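Side-chain contact in triosephosphate isomerase (Toxoplasma gondii, PDB 5UPR), which probably interconverts D-glyceraldehyde 3-phosphate and dihydroxyacetone phosphate in glycolysis and gluconeogenesis, working as a homodimer: residues A[51-54]-A[55-59]. Sequence-based numbering, arbitrary orientation.
Sequences LFIS and QVQDS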
loop_
_atom_site.group_PDB
_atom_site.type_symbol
_atom_site.label_atom_id
_atom_site.label_comp_id
_atom_site.label_asym_id
_atom_site.label_seq_id
_atom_site.Cartn_x
_atom_site.Cartn_y
_atom_site.Cartn_z
ATOM N N LEU A 51 0.169 -2.578 7.909
ATOM C CA LEU A 51 0.820 -2.174 9.167
ATOM C C LEU A 51 0.735 -3.212 10.297
ATOM O O LEU A 51 1.645 -3.275 11.127
ATOM C CB LEU A 51 0.216 -0.866 9.693
ATOM C CG LEU A 51 0.425 0.423 8.952
ATOM C CD1 LEU A 51 -0.251 1.584 9.672
ATOM C CD2 LEU A 51 1.953 0.783 8.808
ATOM N N PHE A 52 -0.345 -4.007 10.307
ATOM C CA PHE A 52 -0.706 -4.955 11.349
ATOM C C PHE A 52 -0.468 -6.447 10.983
ATOM O O PHE A 52 -0.698 -7.329 11.817
ATOM C CB PHE A 52 -2.201 -4.749 11.750
ATOM C CG PHE A 52 -2.501 -3.355 12.218
ATOM C CD1 PHE A 52 -2.004 -2.920 13.432
ATOM C CD2 PHE A 52 -3.140 -2.429 11.391
ATOM C CE1 PHE A 52 -2.210 -1.602 13.854
ATOM C CE2 PHE A 52 -3.341 -1.137 11.785
ATOM C CZ PHE A 52 -2.865 -0.689 13.020
ATOM N N ILE A 53 -0.030 -6.735 9.760
ATOM C CA ILE A 53 0.143 -8.148 9.367
ATOM C C ILE A 53 1.133 -8.884 10.252
ATOM O O ILE A 53 0.839 -9.998 10.654
ATOM C CB ILE A 53 0.538 -8.286 7.890
ATOM C CG1 ILE A 53 -0.678 -7.886 7.010
ATOM C CG2 ILE A 53 0.923 -9.722 7.614
ATOM C CD1 ILE A 53 -0.392 -7.759 5.524
ATOM N N SER A 54 2.285 -8.260 10.576
ATOM C CA SER A 54 3.267 -8.995 11.400
ATOM C C SER A 54 2.776 -9.333 12.795
ATOM O O SER A 54 3.084 -10.407 13.317
ATOM C CB SER A 54 4.624 -8.292 11.476
ATOM O OG SER A 54 4.536 -7.160 12.312
ATOM N N GLN A 55 1.973 -8.450 13.376
ATOM C CA GLN A 55 1.360 -8.677 14.685
ATOM C C GLN A 55 0.383 -9.883 14.626
ATOM O O GLN A 55 0.353 -10.734 15.527
ATOM C CB GLN A 55 0.588 -7.412 15.117
ATOM C CG GLN A 55 -0.191 -7.533 16.435
ATOM C CD GLN A 55 -1.071 -6.327 16.747
ATOM O OE1 GLN A 55 -0.908 -5.262 16.192
ATOM N NE2 GLN A 55 -2.008 -6.510 17.630
ATOM N N VAL A 56 -0.395 -9.945 13.547
ATOM C CA VAL A 56 -1.305 -11.073 13.372
ATOM C C VAL A 56 -0.499 -12.370 13.209
ATOM O O VAL A 56 -0.806 -13.383 13.867
ATOM C CB VAL A 56 -2.243 -10.866 12.159
ATOM C CG1 VAL A 56 -3.101 -12.065 11.909
ATOM C CG2 VAL A 56 -3.134 -9.669 12.366
ATOM N N GLN A 57 0.554 -12.334 12.363
ATOM C CA GLN A 57 1.419 -13.513 12.186
ATOM C C GLN A 57 2.050 -13.975 13.509
ATOM O O GLN A 57 2.207 -15.185 13.734
ATOM C CB GLN A 57 2.570 -13.247 11.217
ATOM C CG GLN A 57 2.176 -13.014 9.813
ATOM C CD GLN A 57 3.337 -12.648 8.930
ATOM O OE1 GLN A 57 4.013 -11.622 9.155
ATOM N NE2 GLN A 57 3.604 -13.493 7.962
ATOM N N ASP A 58 2.425 -13.029 14.377
ATOM C CA ASP A 58 3.038 -13.401 15.648
ATOM C C ASP A 58 2.121 -14.000 16.684
ATOM O O ASP A 58 2.603 -14.781 17.519
ATOM C CB ASP A 58 3.679 -12.182 16.316
ATOM C CG ASP A 58 4.894 -11.653 15.538
ATOM O OD1 ASP A 58 5.245 -12.201 14.436
ATOM O OD2 ASP A 58 5.455 -10.656 16.012
ATOM N N SER A 59 0.841 -13.608 16.707
ATOM C CA SER A 59 -0.088 -14.034 17.753
ATOM C C SER A 59 -1.163 -15.034 17.306
ATOM O O SER A 59 -1.824 -15.646 18.156
ATOM C CB SER A 59 -0.736 -12.821 18.429
ATOM O OG SER A 59 -1.325 -11.979 17.463
HETATM O O HOH W 1 5.745 -8.440 14.748
#
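Ser54 and Asp58, one helical turn apart, are joined through a water that lies 3.0 Å from Ser54 OG and donates to Asp58 OD2 at 2.6 Å. Exposed Asp58 can keep its carboxylate hydrated, while small Ser54 fits beside Ser54 of the second subunit. Ser54 OG sits between its own backbone N and carbonyl carbon (chi1 74°), on the side where the water can bridge. Gln57 has CG beside its backbone N (chi1 -67°), which brings its extended chain slantwise across Ile53, CD 4.0 Å from Ile53 CG2; NE2 hydrogen-bonds Lys93 O. Helix 53-59 links strands 42-47 and 65-69 in a beta-alpha-beta unit of the TIM barrel. Gln55 runs alongside Phe52 in the same direction, and its OE1 meets the ring edge at CD1 (3.8 Å), the planes 72° apart; NE2 hydrogen-bonds Thr22 O. Glutamine suits both positions, long enough to pack along a neighbour and still reach a carbonyl beyond the helix. Backbone i to i+4 bonds, such as Gln57 N to Ile53 O at 2.9 Å, set the spacing. Ile53 and Val56, buried and branched, pack on Val67 of the second strand. Ser59 OG and N reach Gln55 O from opposite faces of its carbonyl plane, OG at 2.8 Å.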